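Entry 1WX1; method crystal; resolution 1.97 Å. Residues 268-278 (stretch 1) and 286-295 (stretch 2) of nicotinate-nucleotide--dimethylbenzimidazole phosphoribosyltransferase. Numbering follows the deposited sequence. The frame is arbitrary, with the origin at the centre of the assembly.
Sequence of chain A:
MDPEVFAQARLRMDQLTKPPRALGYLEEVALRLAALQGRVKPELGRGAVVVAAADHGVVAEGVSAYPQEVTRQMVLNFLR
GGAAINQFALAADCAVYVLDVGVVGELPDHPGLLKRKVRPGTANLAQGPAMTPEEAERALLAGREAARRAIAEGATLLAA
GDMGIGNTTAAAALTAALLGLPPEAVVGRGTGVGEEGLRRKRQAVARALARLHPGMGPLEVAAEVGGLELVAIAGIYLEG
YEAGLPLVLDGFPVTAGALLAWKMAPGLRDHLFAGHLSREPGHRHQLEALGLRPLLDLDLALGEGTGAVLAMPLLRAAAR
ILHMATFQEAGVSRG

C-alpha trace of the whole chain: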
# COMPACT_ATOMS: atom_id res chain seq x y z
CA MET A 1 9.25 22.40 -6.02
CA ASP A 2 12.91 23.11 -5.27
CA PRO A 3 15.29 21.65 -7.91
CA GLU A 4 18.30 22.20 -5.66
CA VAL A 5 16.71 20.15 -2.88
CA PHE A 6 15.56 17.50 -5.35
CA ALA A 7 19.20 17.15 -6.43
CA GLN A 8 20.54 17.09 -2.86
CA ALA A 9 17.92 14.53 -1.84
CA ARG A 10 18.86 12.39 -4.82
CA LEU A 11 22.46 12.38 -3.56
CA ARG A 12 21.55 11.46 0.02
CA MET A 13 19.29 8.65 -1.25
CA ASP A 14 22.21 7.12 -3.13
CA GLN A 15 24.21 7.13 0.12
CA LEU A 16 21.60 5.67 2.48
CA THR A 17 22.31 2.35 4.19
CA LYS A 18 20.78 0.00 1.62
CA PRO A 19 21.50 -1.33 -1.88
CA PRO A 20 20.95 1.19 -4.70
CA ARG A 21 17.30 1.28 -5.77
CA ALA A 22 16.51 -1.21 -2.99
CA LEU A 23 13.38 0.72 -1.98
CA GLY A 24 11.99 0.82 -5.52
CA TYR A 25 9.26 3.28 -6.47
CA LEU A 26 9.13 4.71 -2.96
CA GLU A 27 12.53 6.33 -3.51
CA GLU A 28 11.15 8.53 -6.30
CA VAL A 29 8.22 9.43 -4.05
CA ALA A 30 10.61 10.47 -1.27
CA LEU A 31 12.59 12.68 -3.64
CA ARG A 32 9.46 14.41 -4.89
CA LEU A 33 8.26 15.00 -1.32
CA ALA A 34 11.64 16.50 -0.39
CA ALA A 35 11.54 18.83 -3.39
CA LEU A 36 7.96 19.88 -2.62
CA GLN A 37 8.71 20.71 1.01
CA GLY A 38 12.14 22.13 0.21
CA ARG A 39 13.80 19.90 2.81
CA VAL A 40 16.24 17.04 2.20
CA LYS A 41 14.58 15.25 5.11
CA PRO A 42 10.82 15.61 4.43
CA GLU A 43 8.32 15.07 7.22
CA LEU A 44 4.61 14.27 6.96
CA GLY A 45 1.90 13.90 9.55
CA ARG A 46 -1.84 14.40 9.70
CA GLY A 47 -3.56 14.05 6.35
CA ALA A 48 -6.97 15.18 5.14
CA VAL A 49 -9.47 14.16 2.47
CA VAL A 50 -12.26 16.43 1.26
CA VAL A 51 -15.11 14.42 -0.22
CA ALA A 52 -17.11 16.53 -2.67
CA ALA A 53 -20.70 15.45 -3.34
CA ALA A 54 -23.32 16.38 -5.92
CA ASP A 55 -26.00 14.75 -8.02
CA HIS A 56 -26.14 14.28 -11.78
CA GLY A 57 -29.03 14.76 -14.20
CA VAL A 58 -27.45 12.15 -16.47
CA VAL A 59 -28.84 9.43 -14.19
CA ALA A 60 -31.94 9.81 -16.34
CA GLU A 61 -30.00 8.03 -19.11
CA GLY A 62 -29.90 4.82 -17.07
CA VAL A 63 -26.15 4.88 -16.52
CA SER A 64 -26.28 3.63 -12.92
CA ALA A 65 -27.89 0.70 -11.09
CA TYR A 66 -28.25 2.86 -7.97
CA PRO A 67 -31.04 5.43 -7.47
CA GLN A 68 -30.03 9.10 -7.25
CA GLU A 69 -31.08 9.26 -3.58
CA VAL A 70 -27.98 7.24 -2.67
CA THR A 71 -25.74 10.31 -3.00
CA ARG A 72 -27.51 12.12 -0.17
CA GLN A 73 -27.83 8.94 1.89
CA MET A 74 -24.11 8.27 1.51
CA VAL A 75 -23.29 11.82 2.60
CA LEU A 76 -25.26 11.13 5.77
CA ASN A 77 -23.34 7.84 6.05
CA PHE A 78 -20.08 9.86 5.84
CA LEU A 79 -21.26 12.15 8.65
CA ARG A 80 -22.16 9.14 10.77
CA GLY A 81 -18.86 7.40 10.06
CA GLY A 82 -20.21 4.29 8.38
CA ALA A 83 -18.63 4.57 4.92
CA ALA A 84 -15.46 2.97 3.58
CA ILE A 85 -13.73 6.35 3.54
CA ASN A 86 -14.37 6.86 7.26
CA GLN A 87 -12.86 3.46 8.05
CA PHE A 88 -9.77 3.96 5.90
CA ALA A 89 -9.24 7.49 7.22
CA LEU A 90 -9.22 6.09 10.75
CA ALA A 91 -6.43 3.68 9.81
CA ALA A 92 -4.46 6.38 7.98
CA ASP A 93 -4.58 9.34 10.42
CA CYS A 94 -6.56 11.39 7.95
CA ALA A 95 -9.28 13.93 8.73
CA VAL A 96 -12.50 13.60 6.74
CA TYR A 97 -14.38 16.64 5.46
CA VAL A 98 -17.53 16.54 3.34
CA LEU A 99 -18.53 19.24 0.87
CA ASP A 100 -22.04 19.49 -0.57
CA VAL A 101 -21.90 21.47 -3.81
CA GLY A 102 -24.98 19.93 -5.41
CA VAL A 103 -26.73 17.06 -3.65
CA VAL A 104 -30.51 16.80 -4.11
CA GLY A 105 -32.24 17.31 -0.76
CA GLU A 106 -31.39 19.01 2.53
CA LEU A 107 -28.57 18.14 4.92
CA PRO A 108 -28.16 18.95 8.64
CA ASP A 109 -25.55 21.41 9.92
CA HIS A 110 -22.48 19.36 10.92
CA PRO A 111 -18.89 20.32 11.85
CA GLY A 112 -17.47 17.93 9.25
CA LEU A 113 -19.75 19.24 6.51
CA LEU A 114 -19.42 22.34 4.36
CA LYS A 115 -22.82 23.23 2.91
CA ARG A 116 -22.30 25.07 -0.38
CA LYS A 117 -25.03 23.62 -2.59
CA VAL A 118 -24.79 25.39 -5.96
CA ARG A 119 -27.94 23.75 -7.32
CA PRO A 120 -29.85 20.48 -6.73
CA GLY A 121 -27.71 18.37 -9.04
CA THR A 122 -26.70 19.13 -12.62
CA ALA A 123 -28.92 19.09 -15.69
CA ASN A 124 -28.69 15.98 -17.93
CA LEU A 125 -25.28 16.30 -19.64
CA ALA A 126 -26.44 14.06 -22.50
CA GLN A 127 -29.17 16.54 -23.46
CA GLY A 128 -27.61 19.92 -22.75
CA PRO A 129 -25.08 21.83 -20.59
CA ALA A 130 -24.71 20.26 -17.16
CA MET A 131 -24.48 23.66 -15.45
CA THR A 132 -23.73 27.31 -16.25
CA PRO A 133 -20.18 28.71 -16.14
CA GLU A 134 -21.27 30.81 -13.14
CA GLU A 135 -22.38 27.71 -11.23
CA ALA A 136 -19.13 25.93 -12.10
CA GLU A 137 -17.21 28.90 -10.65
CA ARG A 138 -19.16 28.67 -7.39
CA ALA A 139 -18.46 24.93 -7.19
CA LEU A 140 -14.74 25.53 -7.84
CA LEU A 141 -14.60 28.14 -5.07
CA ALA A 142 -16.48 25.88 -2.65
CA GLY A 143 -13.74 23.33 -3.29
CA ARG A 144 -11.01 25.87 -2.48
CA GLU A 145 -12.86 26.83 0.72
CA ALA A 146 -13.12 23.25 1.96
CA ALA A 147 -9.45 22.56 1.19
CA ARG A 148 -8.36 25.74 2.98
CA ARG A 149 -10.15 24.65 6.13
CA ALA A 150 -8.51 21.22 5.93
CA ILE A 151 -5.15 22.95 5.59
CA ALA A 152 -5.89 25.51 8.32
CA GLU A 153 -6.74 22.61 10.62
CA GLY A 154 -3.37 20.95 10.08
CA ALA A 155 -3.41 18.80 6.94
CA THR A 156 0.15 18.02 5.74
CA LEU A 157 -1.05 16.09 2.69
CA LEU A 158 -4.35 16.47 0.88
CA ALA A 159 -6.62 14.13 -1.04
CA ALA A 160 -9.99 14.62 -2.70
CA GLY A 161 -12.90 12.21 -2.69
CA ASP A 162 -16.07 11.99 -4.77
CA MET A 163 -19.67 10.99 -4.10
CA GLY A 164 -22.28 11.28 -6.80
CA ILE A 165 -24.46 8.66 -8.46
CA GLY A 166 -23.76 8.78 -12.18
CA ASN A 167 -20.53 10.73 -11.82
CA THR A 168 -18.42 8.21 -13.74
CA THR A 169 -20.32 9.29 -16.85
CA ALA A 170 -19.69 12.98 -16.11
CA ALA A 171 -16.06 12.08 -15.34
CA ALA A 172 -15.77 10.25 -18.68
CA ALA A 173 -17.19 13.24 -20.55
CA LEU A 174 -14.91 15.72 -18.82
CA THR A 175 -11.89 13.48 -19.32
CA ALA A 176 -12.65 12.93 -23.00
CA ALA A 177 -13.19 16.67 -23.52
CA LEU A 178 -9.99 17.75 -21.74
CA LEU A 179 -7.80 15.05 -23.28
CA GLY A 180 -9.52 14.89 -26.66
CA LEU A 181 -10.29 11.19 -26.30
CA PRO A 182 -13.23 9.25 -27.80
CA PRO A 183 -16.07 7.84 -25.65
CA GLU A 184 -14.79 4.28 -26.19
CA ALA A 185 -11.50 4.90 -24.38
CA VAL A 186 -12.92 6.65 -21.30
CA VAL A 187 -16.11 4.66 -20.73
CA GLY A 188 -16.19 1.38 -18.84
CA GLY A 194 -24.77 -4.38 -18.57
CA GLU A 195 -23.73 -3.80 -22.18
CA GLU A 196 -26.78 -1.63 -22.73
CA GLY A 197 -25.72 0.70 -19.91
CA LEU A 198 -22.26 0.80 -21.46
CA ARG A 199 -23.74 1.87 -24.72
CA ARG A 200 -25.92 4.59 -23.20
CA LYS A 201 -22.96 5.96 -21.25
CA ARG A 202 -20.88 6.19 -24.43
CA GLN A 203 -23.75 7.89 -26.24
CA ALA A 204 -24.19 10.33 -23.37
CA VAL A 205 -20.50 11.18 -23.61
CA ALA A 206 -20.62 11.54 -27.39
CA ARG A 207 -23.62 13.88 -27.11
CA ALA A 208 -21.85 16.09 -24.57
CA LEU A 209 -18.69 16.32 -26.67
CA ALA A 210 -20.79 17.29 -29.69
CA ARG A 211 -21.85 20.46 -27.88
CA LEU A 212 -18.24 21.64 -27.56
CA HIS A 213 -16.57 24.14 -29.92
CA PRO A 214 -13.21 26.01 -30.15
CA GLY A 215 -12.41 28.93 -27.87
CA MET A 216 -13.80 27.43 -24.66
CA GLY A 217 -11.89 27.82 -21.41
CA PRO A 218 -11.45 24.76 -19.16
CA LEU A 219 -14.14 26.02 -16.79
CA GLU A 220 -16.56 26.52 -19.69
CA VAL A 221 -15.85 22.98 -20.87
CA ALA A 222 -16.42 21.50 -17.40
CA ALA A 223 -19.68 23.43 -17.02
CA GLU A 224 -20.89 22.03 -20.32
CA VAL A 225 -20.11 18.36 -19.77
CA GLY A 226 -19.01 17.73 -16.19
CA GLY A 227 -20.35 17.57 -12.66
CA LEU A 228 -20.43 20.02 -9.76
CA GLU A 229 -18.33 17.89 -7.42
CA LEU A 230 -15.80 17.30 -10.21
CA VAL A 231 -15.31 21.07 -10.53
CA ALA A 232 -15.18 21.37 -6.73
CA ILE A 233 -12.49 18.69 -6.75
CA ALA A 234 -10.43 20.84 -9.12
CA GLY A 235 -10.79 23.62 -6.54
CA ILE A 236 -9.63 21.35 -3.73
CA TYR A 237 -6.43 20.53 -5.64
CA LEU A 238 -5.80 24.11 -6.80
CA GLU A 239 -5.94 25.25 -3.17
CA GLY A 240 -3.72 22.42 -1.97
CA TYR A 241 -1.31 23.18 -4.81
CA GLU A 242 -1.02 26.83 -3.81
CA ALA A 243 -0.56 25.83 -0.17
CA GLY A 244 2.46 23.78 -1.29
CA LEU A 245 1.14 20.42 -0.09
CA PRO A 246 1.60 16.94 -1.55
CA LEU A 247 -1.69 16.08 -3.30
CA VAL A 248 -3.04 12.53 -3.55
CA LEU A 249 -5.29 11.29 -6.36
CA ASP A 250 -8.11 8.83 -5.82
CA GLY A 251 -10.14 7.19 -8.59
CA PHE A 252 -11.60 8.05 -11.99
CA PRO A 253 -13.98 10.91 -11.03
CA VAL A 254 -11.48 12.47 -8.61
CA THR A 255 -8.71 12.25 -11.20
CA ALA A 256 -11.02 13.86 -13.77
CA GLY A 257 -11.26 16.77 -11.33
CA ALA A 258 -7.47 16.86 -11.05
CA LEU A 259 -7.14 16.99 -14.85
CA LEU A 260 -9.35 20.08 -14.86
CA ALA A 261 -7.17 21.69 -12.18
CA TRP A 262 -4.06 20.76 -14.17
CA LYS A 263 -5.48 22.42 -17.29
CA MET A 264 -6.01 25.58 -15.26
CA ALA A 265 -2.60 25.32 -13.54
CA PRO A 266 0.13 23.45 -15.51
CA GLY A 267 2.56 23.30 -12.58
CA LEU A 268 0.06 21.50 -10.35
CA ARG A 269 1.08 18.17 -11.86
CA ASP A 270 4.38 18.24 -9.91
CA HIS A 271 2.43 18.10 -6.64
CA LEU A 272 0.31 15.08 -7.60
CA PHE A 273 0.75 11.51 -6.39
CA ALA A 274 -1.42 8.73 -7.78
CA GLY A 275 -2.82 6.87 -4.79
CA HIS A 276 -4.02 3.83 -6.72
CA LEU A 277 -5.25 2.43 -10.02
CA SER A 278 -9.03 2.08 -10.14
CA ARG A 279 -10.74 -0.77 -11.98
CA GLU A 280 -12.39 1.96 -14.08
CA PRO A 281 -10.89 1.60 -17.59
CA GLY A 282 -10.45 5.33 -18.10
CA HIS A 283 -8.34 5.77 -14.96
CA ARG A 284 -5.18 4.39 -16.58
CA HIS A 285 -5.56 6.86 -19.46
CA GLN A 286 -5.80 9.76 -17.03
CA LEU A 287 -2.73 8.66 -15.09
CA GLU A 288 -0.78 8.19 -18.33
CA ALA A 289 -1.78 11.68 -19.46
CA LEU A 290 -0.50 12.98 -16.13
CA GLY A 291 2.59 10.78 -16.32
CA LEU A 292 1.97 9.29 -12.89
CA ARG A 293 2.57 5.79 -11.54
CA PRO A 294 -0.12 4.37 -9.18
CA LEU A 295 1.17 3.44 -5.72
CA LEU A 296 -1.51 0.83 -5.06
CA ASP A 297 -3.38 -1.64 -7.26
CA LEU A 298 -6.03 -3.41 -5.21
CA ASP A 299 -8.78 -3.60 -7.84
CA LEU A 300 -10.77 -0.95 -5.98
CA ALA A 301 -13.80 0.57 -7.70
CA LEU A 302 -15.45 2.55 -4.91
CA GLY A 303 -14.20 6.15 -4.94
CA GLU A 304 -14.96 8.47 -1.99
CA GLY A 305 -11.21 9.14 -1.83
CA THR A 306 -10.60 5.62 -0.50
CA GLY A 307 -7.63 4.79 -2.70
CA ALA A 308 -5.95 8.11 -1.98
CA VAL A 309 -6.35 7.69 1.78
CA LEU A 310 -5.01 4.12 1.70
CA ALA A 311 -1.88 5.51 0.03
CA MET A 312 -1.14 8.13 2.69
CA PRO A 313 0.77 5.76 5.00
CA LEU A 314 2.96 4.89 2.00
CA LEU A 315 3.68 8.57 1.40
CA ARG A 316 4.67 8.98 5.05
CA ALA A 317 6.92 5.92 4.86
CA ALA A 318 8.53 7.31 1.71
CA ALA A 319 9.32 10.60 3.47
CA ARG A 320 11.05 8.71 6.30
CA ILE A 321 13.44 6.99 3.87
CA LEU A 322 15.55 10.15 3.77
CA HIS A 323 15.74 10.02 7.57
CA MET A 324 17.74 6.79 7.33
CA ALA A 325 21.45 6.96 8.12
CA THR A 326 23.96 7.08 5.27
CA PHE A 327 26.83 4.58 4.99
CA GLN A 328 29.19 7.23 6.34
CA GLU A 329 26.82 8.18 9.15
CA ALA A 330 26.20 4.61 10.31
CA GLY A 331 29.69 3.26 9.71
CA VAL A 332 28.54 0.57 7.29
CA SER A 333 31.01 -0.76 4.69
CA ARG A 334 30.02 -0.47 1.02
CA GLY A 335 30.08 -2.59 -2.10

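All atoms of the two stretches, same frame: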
# COMPACT_ATOMS: atom_id res chain seq x y z
N LEU A 268 0.69 22.30 -11.39
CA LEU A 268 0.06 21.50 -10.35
C LEU A 268 0.41 20.02 -10.43
O LEU A 268 0.41 19.31 -9.42
CB LEU A 268 -1.46 21.69 -10.43
CG LEU A 268 -2.34 20.95 -9.42
CD1 LEU A 268 -3.51 21.85 -9.04
CD2 LEU A 268 -2.81 19.62 -10.01
N ARG A 269 0.74 19.56 -11.63
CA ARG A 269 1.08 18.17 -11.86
C ARG A 269 2.25 17.70 -11.00
O ARG A 269 2.29 16.54 -10.59
CB ARG A 269 1.42 17.96 -13.33
CG ARG A 269 1.63 16.50 -13.71
CD ARG A 269 2.15 16.45 -15.15
NE ARG A 269 3.60 16.45 -15.21
CZ ARG A 269 4.37 15.53 -14.62
NH1 ARG A 269 3.82 14.54 -13.91
NH2 ARG A 269 5.69 15.61 -14.70
N ASP A 270 3.20 18.59 -10.72
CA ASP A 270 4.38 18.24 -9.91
C ASP A 270 4.04 17.94 -8.45
O ASP A 270 4.86 17.36 -7.73
CB ASP A 270 5.41 19.37 -9.96
CG ASP A 270 5.90 19.63 -11.37
OD1 ASP A 270 6.21 18.65 -12.08
OD2 ASP A 270 5.98 20.82 -11.75
N HIS A 271 2.85 18.33 -8.02
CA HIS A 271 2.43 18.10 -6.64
C HIS A 271 1.54 16.87 -6.48
O HIS A 271 1.17 16.50 -5.36
CB HIS A 271 1.66 19.31 -6.11
CG HIS A 271 2.53 20.48 -5.77
ND1 HIS A 271 2.60 21.01 -4.50
CD2 HIS A 271 3.34 21.24 -6.54
CE1 HIS A 271 3.43 22.04 -4.50
NE2 HIS A 271 3.89 22.20 -5.73
N LEU A 272 1.19 16.24 -7.61
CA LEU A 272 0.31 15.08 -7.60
C LEU A 272 0.97 13.72 -7.42
O LEU A 272 2.03 13.45 -7.98
CB LEU A 272 -0.52 15.02 -8.89
CG LEU A 272 -1.51 16.15 -9.22
CD1 LEU A 272 -2.20 15.84 -10.55
CD2 LEU A 272 -2.53 16.27 -8.09
N PHE A 273 0.31 12.87 -6.64
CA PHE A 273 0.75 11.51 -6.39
C PHE A 273 -0.46 10.63 -6.64
O PHE A 273 -1.54 10.87 -6.09
CB PHE A 273 1.21 11.36 -4.93
CG PHE A 273 2.48 12.10 -4.63
CD1 PHE A 273 3.72 11.47 -4.75
CD2 PHE A 273 2.45 13.45 -4.27
CE1 PHE A 273 4.90 12.17 -4.52
CE2 PHE A 273 3.62 14.16 -4.03
CZ PHE A 273 4.86 13.52 -4.16
N ALA A 274 -0.31 9.62 -7.49
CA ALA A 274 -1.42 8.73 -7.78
C ALA A 274 -1.55 7.68 -6.68
O ALA A 274 -0.71 6.78 -6.56
CB ALA A 274 -1.22 8.06 -9.14
N GLY A 275 -2.60 7.81 -5.88
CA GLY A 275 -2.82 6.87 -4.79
C GLY A 275 -2.97 5.43 -5.24
O GLY A 275 -2.33 4.53 -4.69
N HIS A 276 -3.81 5.19 -6.23
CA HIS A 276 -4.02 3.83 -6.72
C HIS A 276 -4.51 3.82 -8.16
O HIS A 276 -4.68 4.86 -8.79
CB HIS A 276 -5.04 3.09 -5.85
CG HIS A 276 -6.45 3.55 -6.05
ND1 HIS A 276 -7.50 2.68 -6.16
CD2 HIS A 276 -6.98 4.80 -6.16
CE1 HIS A 276 -8.63 3.36 -6.33
NE2 HIS A 276 -8.33 4.65 -6.34
N LEU A 277 -4.73 2.61 -8.67
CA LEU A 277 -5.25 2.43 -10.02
C LEU A 277 -6.62 1.80 -9.86
O LEU A 277 -6.74 0.66 -9.39
CB LEU A 277 -4.34 1.51 -10.84
CG LEU A 277 -4.85 1.24 -12.27
CD1 LEU A 277 -4.94 2.55 -13.04
CD2 LEU A 277 -3.91 0.27 -12.98
N SER A 278 -7.65 2.55 -10.23
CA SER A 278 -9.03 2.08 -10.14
C SER A 278 -9.29 1.03 -11.20
O SER A 278 -8.54 0.92 -12.17
CB SER A 278 -10.00 3.25 -10.33
OG SER A 278 -11.33 2.79 -10.42
N GLN A 286 -6.00 8.51 -17.74
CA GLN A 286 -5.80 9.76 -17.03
C GLN A 286 -4.41 9.82 -16.40
O GLN A 286 -3.72 10.83 -16.50
CB GLN A 286 -6.85 9.91 -15.93
CG GLN A 286 -8.28 9.96 -16.42
CD GLN A 286 -9.25 9.97 -15.26
OE1 GLN A 286 -9.08 9.22 -14.30
NE2 GLN A 286 -10.28 10.80 -15.34
N LEU A 287 -4.03 8.73 -15.74
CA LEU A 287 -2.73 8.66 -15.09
C LEU A 287 -1.59 8.73 -16.11
O LEU A 287 -0.55 9.32 -15.84
CB LEU A 287 -2.62 7.39 -14.25
CG LEU A 287 -3.57 7.33 -13.04
CD1 LEU A 287 -3.29 6.07 -12.26
CD2 LEU A 287 -3.37 8.56 -12.16
N GLU A 288 -1.80 8.14 -17.28
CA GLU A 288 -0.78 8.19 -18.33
C GLU A 288 -0.66 9.62 -18.84
O GLU A 288 0.44 10.12 -19.06
CB GLU A 288 -1.15 7.24 -19.48
CG GLU A 288 -1.00 5.76 -19.13
CD GLU A 288 0.45 5.36 -18.88
OE1 GLU A 288 1.27 5.37 -19.83
OE2 GLU A 288 0.79 5.04 -17.72
N ALA A 289 -1.79 10.30 -19.00
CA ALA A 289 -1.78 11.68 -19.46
C ALA A 289 -1.05 12.57 -18.46
O ALA A 289 -0.40 13.55 -18.83
CB ALA A 289 -3.21 12.19 -19.66
N LEU A 290 -1.16 12.22 -17.18
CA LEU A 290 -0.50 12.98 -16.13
C LEU A 290 0.93 12.50 -15.92
O LEU A 290 1.72 13.17 -15.26
CB LEU A 290 -1.29 12.85 -14.82
CG LEU A 290 -2.59 13.66 -14.73
CD1 LEU A 290 -3.46 13.14 -13.60
CD2 LEU A 290 -2.27 15.13 -14.53
N GLY A 291 1.25 11.33 -16.47
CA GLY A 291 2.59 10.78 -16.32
C GLY A 291 2.85 10.33 -14.90
O GLY A 291 3.95 10.50 -14.37
N LEU A 292 1.84 9.74 -14.26
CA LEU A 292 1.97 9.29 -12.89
C LEU A 292 1.83 7.78 -12.73
O LEU A 292 1.02 7.14 -13.41
CB LEU A 292 0.91 9.98 -12.02
CG LEU A 292 0.95 11.51 -12.00
CD1 LEU A 292 -0.27 12.05 -11.27
CD2 LEU A 292 2.24 11.97 -11.34
N ARG A 293 2.61 7.22 -11.82
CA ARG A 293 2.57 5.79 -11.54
C ARG A 293 1.76 5.56 -10.27
O ARG A 293 2.04 6.16 -9.23
CB ARG A 293 3.98 5.24 -11.34
CG ARG A 293 4.03 3.76 -10.97
CD ARG A 293 5.46 3.33 -10.67
NE ARG A 293 5.58 1.90 -10.40
CZ ARG A 293 4.95 1.26 -9.41
NH1 ARG A 293 4.15 1.92 -8.58
NH2 ARG A 293 5.14 -0.04 -9.24
N PRO A 294 0.75 4.69 -10.33
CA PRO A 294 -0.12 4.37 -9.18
C PRO A 294 0.66 3.64 -8.09
O PRO A 294 1.41 2.71 -8.36
CB PRO A 294 -1.20 3.47 -9.79
CG PRO A 294 -1.14 3.77 -11.27
CD PRO A 294 0.31 3.96 -11.53
N LEU A 295 0.48 4.07 -6.84
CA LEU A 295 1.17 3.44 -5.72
C LEU A 295 0.55 2.10 -5.36
O LEU A 295 1.26 1.15 -5.04
CB LEU A 295 1.14 4.35 -4.50
CG LEU A 295 2.08 5.55 -4.55
CD1 LEU A 295 1.80 6.48 -3.38
CD2 LEU A 295 3.51 5.06 -4.53
O HOH W 1 2.27 8.92 -8.23

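Contact between the two stretches buries 597 Å², both sides summed, and the three residues with the largest shares are Ala-274 (88 Å²), Leu-292 (69 Å²) and Arg-269 (65 Å²).

Ala-274 has the largest area covered by the other stretch, 88 Å². Its CA-to-CB bond points toward stretch 2, and CB packs 3.7 Å from Leu-287 CD2, 4.1 Å from Leu-292 CB and 3.8 Å from the carbonyl oxygen of Arg-293 (O). A single methyl suits a site with three neighbours at van der Waals distance. The backbone of the same residue is tied down as well. Leu-295 N donates to Ala-274 O at 3.0 Å with an N-H...O angle of 156°, while water 1 accepts from Ala-274 N (2.8 Å to its oxygen) and donates to Arg-293 O (2.9 Å), bridging the two stretches where no direct hydrogen bond joins these two groups.

Leu-292, also directed toward its partner stretch, uses the m,t rotamer. Its CD1 lies 3.8 Å from Leu-272 CB, and its CD2 lies 3.7 Å from Leu-272 O. Leu-272, itself m,t, extends the apolar patch through CD1, 4.0 Å from Leu-290 CD2.

Arg-269, partly exposed, makes its contact differently. Its CA-to-CB bond points sideways, yet the chain, t at chi1 and chi2 and turned to 92° at chi3, brings NH1 to 2.8 Å from Leu-290 O. The 118° angle makes this hydrogen bond weak despite the short distance. Leu-292 CD2 sits at the guanidinium edge, 4.0 Å from NH1. Nearby, Gly-291 leaves the helix with phi 69°, a conformation that favours glycine.

Farther along, Pro-294 CB meets Leu-277 CB at 3.8 Å, and Leu-277 CD1 reaches Leu-287 CD1 at 4.0 Å. The backbones approach closely here, with 4.6 Å between His-276 CA and Pro-294 CA, against 6.9 Å between Arg-269 CA and Leu-290 CA.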